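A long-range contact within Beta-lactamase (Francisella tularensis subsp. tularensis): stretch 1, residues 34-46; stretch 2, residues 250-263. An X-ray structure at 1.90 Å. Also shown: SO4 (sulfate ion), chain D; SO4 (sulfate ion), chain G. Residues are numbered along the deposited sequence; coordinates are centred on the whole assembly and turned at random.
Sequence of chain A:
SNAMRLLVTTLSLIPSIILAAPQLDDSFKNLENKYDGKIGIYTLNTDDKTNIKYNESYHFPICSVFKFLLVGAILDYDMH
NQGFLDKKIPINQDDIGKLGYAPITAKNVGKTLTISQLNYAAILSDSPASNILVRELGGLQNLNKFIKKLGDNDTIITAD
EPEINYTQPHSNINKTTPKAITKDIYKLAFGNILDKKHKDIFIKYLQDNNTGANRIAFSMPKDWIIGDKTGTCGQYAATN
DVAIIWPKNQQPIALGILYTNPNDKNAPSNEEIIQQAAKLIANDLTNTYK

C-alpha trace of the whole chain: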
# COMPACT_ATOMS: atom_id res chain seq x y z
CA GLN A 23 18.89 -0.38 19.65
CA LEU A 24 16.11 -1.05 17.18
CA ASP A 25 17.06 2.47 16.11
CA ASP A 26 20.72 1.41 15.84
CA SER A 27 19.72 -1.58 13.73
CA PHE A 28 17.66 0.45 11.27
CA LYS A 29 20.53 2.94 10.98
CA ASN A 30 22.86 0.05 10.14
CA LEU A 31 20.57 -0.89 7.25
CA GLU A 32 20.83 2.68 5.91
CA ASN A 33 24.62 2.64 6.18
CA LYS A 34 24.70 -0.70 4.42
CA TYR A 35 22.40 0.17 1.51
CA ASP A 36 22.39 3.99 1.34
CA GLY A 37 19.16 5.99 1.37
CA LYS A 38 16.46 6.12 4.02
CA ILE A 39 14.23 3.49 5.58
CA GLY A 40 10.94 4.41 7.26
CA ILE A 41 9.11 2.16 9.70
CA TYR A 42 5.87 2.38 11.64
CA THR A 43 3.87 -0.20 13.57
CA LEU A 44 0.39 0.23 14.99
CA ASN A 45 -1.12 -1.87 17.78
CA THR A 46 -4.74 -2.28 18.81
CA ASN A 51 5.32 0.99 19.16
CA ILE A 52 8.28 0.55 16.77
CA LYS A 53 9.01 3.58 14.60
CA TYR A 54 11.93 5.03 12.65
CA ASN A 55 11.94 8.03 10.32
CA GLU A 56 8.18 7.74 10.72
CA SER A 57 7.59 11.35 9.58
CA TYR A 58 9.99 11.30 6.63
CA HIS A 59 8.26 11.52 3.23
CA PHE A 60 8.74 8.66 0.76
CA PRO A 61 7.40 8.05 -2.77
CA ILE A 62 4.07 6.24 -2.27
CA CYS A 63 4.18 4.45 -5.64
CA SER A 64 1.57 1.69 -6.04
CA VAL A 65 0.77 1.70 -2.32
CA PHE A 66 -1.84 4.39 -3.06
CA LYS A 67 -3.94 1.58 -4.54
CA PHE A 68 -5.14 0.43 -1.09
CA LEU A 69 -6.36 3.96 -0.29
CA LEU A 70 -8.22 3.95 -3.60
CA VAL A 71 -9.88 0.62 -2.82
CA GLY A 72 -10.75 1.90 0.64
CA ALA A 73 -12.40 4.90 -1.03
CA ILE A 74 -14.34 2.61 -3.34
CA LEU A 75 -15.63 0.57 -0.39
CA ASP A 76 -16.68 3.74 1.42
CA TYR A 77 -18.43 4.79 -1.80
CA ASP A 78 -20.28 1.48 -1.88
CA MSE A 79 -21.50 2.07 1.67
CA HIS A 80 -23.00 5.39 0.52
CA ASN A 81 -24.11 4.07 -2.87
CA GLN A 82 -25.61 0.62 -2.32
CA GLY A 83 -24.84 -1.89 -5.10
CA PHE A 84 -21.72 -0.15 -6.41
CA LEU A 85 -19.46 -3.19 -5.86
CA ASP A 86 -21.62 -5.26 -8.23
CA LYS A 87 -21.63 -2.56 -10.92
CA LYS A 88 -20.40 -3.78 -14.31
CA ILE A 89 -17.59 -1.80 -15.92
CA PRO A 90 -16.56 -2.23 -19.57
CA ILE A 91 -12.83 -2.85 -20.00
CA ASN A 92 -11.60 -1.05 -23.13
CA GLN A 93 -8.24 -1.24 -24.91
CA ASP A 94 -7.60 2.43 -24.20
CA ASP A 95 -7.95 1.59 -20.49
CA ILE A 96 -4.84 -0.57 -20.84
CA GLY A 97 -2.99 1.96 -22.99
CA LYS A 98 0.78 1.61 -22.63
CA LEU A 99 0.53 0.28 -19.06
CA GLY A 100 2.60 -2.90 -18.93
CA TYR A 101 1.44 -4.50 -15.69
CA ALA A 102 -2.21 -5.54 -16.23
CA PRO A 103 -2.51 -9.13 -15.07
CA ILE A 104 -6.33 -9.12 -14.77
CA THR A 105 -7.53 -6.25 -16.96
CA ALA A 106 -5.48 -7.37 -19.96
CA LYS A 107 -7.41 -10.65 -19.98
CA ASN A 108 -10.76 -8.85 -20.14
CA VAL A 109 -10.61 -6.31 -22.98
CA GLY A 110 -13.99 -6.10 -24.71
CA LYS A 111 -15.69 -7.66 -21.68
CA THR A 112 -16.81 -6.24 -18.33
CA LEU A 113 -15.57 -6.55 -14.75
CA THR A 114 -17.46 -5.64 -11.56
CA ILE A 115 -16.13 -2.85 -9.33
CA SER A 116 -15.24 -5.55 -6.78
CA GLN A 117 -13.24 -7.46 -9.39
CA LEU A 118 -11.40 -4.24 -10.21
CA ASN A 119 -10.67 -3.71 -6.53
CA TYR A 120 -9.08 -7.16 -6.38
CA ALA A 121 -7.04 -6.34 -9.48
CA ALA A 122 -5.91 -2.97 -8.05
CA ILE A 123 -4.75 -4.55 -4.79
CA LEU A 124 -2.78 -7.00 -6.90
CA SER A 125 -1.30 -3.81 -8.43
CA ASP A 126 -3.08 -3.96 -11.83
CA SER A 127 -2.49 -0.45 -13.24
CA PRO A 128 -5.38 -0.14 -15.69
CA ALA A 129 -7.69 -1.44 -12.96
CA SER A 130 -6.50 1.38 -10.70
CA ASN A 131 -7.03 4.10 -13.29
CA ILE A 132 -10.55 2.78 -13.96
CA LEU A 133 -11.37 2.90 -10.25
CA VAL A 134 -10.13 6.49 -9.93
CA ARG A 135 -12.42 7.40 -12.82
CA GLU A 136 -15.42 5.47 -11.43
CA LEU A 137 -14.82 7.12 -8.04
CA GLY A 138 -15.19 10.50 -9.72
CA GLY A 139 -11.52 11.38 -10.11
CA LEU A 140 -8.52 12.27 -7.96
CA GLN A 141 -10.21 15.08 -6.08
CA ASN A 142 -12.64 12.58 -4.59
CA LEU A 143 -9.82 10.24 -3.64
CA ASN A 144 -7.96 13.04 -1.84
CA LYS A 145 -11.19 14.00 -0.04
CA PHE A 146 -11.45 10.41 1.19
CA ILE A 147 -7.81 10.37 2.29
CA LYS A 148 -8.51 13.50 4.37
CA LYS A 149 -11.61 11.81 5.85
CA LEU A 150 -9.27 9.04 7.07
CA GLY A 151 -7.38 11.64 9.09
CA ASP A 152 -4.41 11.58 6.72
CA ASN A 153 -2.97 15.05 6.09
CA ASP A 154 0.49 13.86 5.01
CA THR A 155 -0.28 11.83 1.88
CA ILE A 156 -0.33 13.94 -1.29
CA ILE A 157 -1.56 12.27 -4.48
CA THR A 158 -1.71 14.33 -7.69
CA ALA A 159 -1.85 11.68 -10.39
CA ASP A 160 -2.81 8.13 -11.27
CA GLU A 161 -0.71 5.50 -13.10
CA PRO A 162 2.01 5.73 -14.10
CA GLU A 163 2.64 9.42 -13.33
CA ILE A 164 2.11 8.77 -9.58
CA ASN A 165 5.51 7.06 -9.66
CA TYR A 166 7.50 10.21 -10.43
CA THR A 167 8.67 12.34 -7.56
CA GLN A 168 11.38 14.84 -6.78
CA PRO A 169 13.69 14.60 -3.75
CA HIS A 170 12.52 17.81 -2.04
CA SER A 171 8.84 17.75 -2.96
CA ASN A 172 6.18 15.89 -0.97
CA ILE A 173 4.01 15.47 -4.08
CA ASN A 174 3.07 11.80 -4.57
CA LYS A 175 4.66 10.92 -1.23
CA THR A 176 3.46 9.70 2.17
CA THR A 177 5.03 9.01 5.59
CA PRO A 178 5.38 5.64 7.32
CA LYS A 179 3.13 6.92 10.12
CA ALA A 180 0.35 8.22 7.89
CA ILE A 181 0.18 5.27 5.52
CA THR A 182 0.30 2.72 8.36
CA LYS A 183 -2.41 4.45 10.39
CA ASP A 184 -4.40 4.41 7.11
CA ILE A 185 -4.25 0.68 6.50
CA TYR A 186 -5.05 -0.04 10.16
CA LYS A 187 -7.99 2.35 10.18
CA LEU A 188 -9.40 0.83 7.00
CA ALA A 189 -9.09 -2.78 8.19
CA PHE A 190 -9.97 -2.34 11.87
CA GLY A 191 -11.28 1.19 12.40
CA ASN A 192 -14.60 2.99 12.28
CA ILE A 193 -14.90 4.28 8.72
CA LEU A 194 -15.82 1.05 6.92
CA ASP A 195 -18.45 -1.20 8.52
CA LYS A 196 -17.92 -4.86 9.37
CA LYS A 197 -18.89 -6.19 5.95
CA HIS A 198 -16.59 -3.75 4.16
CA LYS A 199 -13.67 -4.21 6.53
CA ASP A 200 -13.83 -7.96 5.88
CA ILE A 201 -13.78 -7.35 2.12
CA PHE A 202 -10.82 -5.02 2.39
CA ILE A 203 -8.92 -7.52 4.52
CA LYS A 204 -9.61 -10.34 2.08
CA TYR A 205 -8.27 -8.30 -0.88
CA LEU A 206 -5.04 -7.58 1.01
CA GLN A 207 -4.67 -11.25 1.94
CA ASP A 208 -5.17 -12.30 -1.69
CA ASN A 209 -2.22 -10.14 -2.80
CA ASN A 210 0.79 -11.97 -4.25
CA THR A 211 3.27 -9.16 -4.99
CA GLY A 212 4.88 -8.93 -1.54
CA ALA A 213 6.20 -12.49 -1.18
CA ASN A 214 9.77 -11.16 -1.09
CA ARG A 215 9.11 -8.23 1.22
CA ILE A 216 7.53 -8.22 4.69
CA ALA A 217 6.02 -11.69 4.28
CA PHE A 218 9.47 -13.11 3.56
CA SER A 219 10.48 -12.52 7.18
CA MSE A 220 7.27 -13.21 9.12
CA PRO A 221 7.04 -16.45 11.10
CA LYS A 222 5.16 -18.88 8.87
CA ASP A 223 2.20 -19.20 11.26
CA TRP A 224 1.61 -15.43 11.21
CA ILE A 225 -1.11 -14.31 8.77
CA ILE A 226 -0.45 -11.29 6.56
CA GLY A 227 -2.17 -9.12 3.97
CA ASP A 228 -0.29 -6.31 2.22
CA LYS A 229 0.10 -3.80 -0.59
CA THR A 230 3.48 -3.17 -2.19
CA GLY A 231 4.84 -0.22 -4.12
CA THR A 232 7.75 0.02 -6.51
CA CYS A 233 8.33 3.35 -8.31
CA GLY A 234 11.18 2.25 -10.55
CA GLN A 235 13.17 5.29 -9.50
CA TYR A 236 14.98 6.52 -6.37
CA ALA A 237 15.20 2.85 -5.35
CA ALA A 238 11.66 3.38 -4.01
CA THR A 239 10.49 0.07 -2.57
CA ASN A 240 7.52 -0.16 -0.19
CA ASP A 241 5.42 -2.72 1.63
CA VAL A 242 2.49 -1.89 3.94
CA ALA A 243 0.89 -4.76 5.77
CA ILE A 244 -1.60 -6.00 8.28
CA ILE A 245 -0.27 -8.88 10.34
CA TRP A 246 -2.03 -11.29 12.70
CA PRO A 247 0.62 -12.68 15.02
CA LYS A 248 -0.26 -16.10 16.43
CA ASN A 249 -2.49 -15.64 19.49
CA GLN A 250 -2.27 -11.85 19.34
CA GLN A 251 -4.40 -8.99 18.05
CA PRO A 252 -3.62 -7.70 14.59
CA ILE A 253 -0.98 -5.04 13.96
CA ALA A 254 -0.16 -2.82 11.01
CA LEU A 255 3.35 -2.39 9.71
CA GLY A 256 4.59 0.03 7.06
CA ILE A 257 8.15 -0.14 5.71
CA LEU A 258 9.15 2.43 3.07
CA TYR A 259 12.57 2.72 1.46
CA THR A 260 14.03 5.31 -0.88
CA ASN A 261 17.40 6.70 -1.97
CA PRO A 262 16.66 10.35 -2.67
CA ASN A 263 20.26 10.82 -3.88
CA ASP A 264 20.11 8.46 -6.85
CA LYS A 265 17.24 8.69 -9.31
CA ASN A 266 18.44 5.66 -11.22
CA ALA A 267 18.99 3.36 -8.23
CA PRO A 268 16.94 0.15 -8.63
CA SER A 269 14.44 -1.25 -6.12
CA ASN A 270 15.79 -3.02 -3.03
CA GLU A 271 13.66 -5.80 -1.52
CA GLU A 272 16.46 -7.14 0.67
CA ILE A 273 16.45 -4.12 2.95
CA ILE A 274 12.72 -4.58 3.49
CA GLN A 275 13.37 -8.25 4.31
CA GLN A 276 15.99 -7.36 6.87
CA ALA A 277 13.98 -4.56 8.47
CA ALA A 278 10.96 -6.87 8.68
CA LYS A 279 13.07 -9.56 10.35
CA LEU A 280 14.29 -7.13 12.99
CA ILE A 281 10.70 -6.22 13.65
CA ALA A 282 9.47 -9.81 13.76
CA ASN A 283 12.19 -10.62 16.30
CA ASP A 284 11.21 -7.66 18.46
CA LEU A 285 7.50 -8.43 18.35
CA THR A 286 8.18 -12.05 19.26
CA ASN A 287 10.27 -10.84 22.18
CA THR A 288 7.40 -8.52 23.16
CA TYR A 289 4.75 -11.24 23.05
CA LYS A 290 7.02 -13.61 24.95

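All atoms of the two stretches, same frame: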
# COMPACT_ATOMS: atom_id res chain seq x y z
N LYS A 34 24.40 0.43 5.28
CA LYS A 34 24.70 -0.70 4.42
C LYS A 34 24.23 -0.47 2.99
O LYS A 34 24.94 -0.79 2.03
CB LYS A 34 24.04 -1.95 5.02
CG LYS A 34 24.35 -3.26 4.33
CD LYS A 34 23.73 -4.41 5.14
CE LYS A 34 23.83 -5.73 4.41
NZ LYS A 34 22.92 -6.74 5.02
N TYR A 35 23.03 0.10 2.83
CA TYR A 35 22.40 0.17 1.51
C TYR A 35 22.24 1.58 0.91
O TYR A 35 21.74 1.73 -0.21
CB TYR A 35 21.03 -0.50 1.56
CG TYR A 35 21.09 -1.99 1.70
CD1 TYR A 35 21.63 -2.79 0.70
CD2 TYR A 35 20.58 -2.62 2.83
CE1 TYR A 35 21.66 -4.17 0.83
CE2 TYR A 35 20.62 -3.98 2.97
CZ TYR A 35 21.16 -4.76 1.97
OH TYR A 35 21.18 -6.13 2.12
N ASP A 36 22.67 2.59 1.66
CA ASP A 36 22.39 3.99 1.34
C ASP A 36 20.90 4.29 1.43
O ASP A 36 20.07 3.37 1.56
CB ASP A 36 22.90 4.39 -0.05
CG ASP A 36 24.40 4.14 -0.23
OD1 ASP A 36 25.17 4.28 0.74
OD2 ASP A 36 24.79 3.82 -1.37
N GLY A 37 20.55 5.57 1.35
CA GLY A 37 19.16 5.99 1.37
C GLY A 37 18.54 5.98 2.76
O GLY A 37 19.23 5.99 3.78
N LYS A 38 17.20 5.97 2.78
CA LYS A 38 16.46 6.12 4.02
C LYS A 38 15.42 5.02 4.14
O LYS A 38 14.74 4.69 3.16
CB LYS A 38 15.77 7.48 4.05
CG LYS A 38 16.73 8.66 4.18
CD LYS A 38 16.87 9.10 5.63
CE LYS A 38 18.06 10.02 5.80
NZ LYS A 38 18.41 10.19 7.23
N ILE A 39 15.28 4.45 5.33
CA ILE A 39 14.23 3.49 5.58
C ILE A 39 13.25 4.08 6.60
O ILE A 39 13.66 4.76 7.54
CB ILE A 39 14.78 2.15 6.07
CG1 ILE A 39 13.69 1.08 6.05
CG2 ILE A 39 15.36 2.31 7.47
CD1 ILE A 39 14.02 -0.11 5.22
N GLY A 40 11.96 3.86 6.38
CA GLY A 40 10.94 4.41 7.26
C GLY A 40 10.06 3.28 7.74
O GLY A 40 9.65 2.43 6.95
N ILE A 41 9.77 3.28 9.04
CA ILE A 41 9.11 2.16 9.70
C ILE A 41 8.03 2.69 10.65
O ILE A 41 8.27 3.63 11.41
CB ILE A 41 10.11 1.36 10.59
CG1 ILE A 41 11.32 0.86 9.79
CG2 ILE A 41 9.41 0.23 11.32
CD1 ILE A 41 10.99 0.06 8.58
N TYR A 42 6.85 2.09 10.61
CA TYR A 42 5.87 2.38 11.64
C TYR A 42 5.04 1.15 11.93
O TYR A 42 4.63 0.44 11.00
CB TYR A 42 4.96 3.54 11.23
CG TYR A 42 4.22 4.17 12.41
CD1 TYR A 42 2.88 3.93 12.62
CD2 TYR A 42 4.89 5.01 13.31
CE1 TYR A 42 2.21 4.50 13.68
CE2 TYR A 42 4.22 5.58 14.37
CZ TYR A 42 2.88 5.31 14.56
OH TYR A 42 2.20 5.87 15.61
N THR A 43 4.78 0.88 13.21
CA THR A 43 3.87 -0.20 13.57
C THR A 43 2.72 0.37 14.38
O THR A 43 2.88 1.35 15.10
CB THR A 43 4.53 -1.24 14.44
OG1 THR A 43 4.87 -0.65 15.70
CG2 THR A 43 5.77 -1.77 13.78
N LEU A 44 1.55 -0.26 14.27
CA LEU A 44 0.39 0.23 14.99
C LEU A 44 -0.29 -0.94 15.66
O LEU A 44 -0.67 -1.90 15.00
CB LEU A 44 -0.58 0.90 14.03
CG LEU A 44 -0.95 2.35 14.30
CD1 LEU A 44 -2.23 2.65 13.56
CD2 LEU A 44 -1.13 2.58 15.78
N ASN A 45 -0.44 -0.86 16.98
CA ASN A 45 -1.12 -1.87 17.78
C ASN A 45 -2.57 -1.50 18.08
O ASN A 45 -2.99 -0.36 17.89
CB ASN A 45 -0.37 -2.13 19.09
CG ASN A 45 0.51 -3.36 19.02
OD1 ASN A 45 1.70 -3.28 18.71
ND2 ASN A 45 -0.07 -4.51 19.32
N THR A 46 -3.32 -2.46 18.59
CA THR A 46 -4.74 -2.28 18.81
C THR A 46 -5.05 -1.41 20.03
O THR A 46 -4.80 -1.80 21.16
CB THR A 46 -5.45 -3.65 18.92
OG1 THR A 46 -4.85 -4.40 19.98
CG2 THR A 46 -5.32 -4.42 17.60
N GLN A 250 -2.32 -13.26 19.00
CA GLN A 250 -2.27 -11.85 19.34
C GLN A 250 -3.23 -11.07 18.46
O GLN A 250 -3.68 -11.57 17.43
CB GLN A 250 -0.84 -11.30 19.16
CG GLN A 250 0.21 -12.00 20.01
CD GLN A 250 0.09 -11.63 21.48
OE1 GLN A 250 -0.45 -10.58 21.82
NE2 GLN A 250 0.60 -12.50 22.36
N GLN A 251 -3.52 -9.83 18.86
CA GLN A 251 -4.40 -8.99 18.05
C GLN A 251 -3.63 -8.49 16.84
O GLN A 251 -2.41 -8.48 16.85
CB GLN A 251 -4.93 -7.84 18.88
CG GLN A 251 -5.99 -8.29 19.88
CD GLN A 251 -6.61 -7.14 20.62
OE1 GLN A 251 -7.03 -6.15 20.01
NE2 GLN A 251 -6.66 -7.24 21.95
N PRO A 252 -4.35 -8.11 15.78
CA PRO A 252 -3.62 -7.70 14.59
C PRO A 252 -2.83 -6.40 14.76
O PRO A 252 -3.16 -5.56 15.60
CB PRO A 252 -4.72 -7.53 13.53
CG PRO A 252 -5.99 -7.37 14.30
CD PRO A 252 -5.81 -8.15 15.57
N ILE A 253 -1.78 -6.27 13.97
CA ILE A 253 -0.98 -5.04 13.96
C ILE A 253 -0.83 -4.56 12.53
O ILE A 253 -1.08 -5.31 11.58
CB ILE A 253 0.41 -5.26 14.59
CG1 ILE A 253 1.13 -6.43 13.91
CG2 ILE A 253 0.27 -5.60 16.07
CD1 ILE A 253 2.62 -6.29 13.96
N ALA A 254 -0.47 -3.30 12.36
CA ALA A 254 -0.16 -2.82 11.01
C ALA A 254 1.31 -2.49 10.98
O ALA A 254 1.89 -2.09 11.99
CB ALA A 254 -0.99 -1.61 10.66
N LEU A 255 1.93 -2.67 9.82
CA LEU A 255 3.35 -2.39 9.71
C LEU A 255 3.61 -1.80 8.34
O LEU A 255 3.28 -2.41 7.33
CB LEU A 255 4.16 -3.68 9.89
CG LEU A 255 5.63 -3.63 9.49
CD1 LEU A 255 6.40 -2.59 10.33
CD2 LEU A 255 6.24 -5.01 9.64
N GLY A 256 4.18 -0.60 8.31
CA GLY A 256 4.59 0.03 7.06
C GLY A 256 6.11 0.12 7.03
O GLY A 256 6.71 0.55 8.01
N ILE A 257 6.72 -0.30 5.92
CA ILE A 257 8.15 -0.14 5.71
C ILE A 257 8.37 0.49 4.34
O ILE A 257 7.97 -0.08 3.32
CB ILE A 257 8.89 -1.49 5.76
CG1 ILE A 257 8.62 -2.21 7.09
CG2 ILE A 257 10.38 -1.29 5.54
CD1 ILE A 257 9.25 -3.59 7.18
N LEU A 258 8.94 1.70 4.32
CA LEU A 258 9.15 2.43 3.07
C LEU A 258 10.65 2.65 2.91
O LEU A 258 11.36 2.89 3.89
CB LEU A 258 8.42 3.77 3.08
CG LEU A 258 6.98 3.72 3.64
CD1 LEU A 258 6.36 5.11 3.64
CD2 LEU A 258 6.08 2.76 2.88
N TYR A 259 11.14 2.56 1.68
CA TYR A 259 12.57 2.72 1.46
C TYR A 259 12.77 3.57 0.22
O TYR A 259 12.08 3.37 -0.78
CB TYR A 259 13.28 1.37 1.30
CG TYR A 259 14.71 1.54 0.88
CD1 TYR A 259 15.66 2.00 1.78
CD2 TYR A 259 15.12 1.26 -0.43
CE1 TYR A 259 16.98 2.20 1.39
CE2 TYR A 259 16.45 1.45 -0.82
CZ TYR A 259 17.37 1.92 0.10
OH TYR A 259 18.69 2.13 -0.27
N THR A 260 13.69 4.53 0.29
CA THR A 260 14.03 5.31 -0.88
C THR A 260 15.46 5.83 -0.77
O THR A 260 15.99 6.00 0.33
CB THR A 260 13.03 6.49 -1.11
OG1 THR A 260 13.21 7.04 -2.42
CG2 THR A 260 13.23 7.57 -0.07
N ASN A 261 16.09 6.05 -1.92
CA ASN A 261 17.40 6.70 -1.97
C ASN A 261 17.20 7.99 -2.73
O ASN A 261 17.22 8.01 -3.96
CB ASN A 261 18.43 5.79 -2.67
CG ASN A 261 19.82 6.41 -2.74
OD1 ASN A 261 20.01 7.59 -2.44
ND2 ASN A 261 20.80 5.61 -3.18
N PRO A 262 16.98 9.09 -2.00
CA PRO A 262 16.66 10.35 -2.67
C PRO A 262 17.87 10.92 -3.41
O PRO A 262 17.70 11.88 -4.16
CB PRO A 262 16.29 11.27 -1.51
CG PRO A 262 17.08 10.75 -0.36
CD PRO A 262 17.20 9.27 -0.55
N ASN A 263 19.04 10.31 -3.24
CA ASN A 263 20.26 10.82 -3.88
C ASN A 263 20.61 10.16 -5.21
O ASN A 263 21.62 10.51 -5.83
CB ASN A 263 21.46 10.71 -2.94
CG ASN A 263 21.24 11.46 -1.65
OD1 ASN A 263 21.17 12.69 -1.63
ND2 ASN A 263 21.12 10.72 -0.55
S SO4 D . 3.92 7.66 18.05
O1 SO4 D . 4.29 6.32 18.50
O2 SO4 D . 5.01 8.59 18.31
O3 SO4 D . 3.64 7.65 16.62
O4 SO4 D . 2.72 8.10 18.77
S SO4 G . 20.34 12.40 9.72
O1 SO4 G . 20.67 11.03 9.34
O2 SO4 G . 21.57 13.16 9.98
O3 SO4 G . 19.60 13.04 8.64
O4 SO4 G . 19.52 12.39 10.94
O HOH W 1 -0.68 -7.18 18.68

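Strands 38-44 and 253-260, more than 200 residues apart in sequence, pair antiparallel and, with their flanking residues, bury 939 Å² between the stretches. Leaving its helix with positive phi, D36 turns its carbonyl toward the sheet, where Y259 OH donates to D36 O (2.6 Å); the tyrosine, chi1 t, thus ties the turn to the strand. G37 follows, also at positive phi, with its CA 3.3 Å from T260 O; a CB here would clash with that oxygen. K38 opens the ladder: K38 N donates to T260 O (2.7 Å) and T260 N to K38 O (3.1 Å), while the lysine side chain leads away to the chain G sulfate, weakly bonded. I39 turns to the other face, its CD1 3.8 Å from I257 CG2. G40 N reaches L258 O (2.7 Å), and L258 N returns to G40 O (2.8 Å). I41 packs beside I39, its CD1 3.4 Å from the same I257 CG2, so branched apolar chains of I39, I41 and I257 pack together on this buried face. Y42 exchanges backbone bonds with G256, and Y42 OH donates to O3 of the chain D sulfate (2.5 Å). T43 CG2 meets L255 CD1 at 3.6 Å. L44 closes the ladder with A254, their CB atoms 4.2 Å apart. Beyond it, a water links N45 ND2, weakly, to Q251 O, and T46 OG1 donates to Q251 OE1 (2.8 Å).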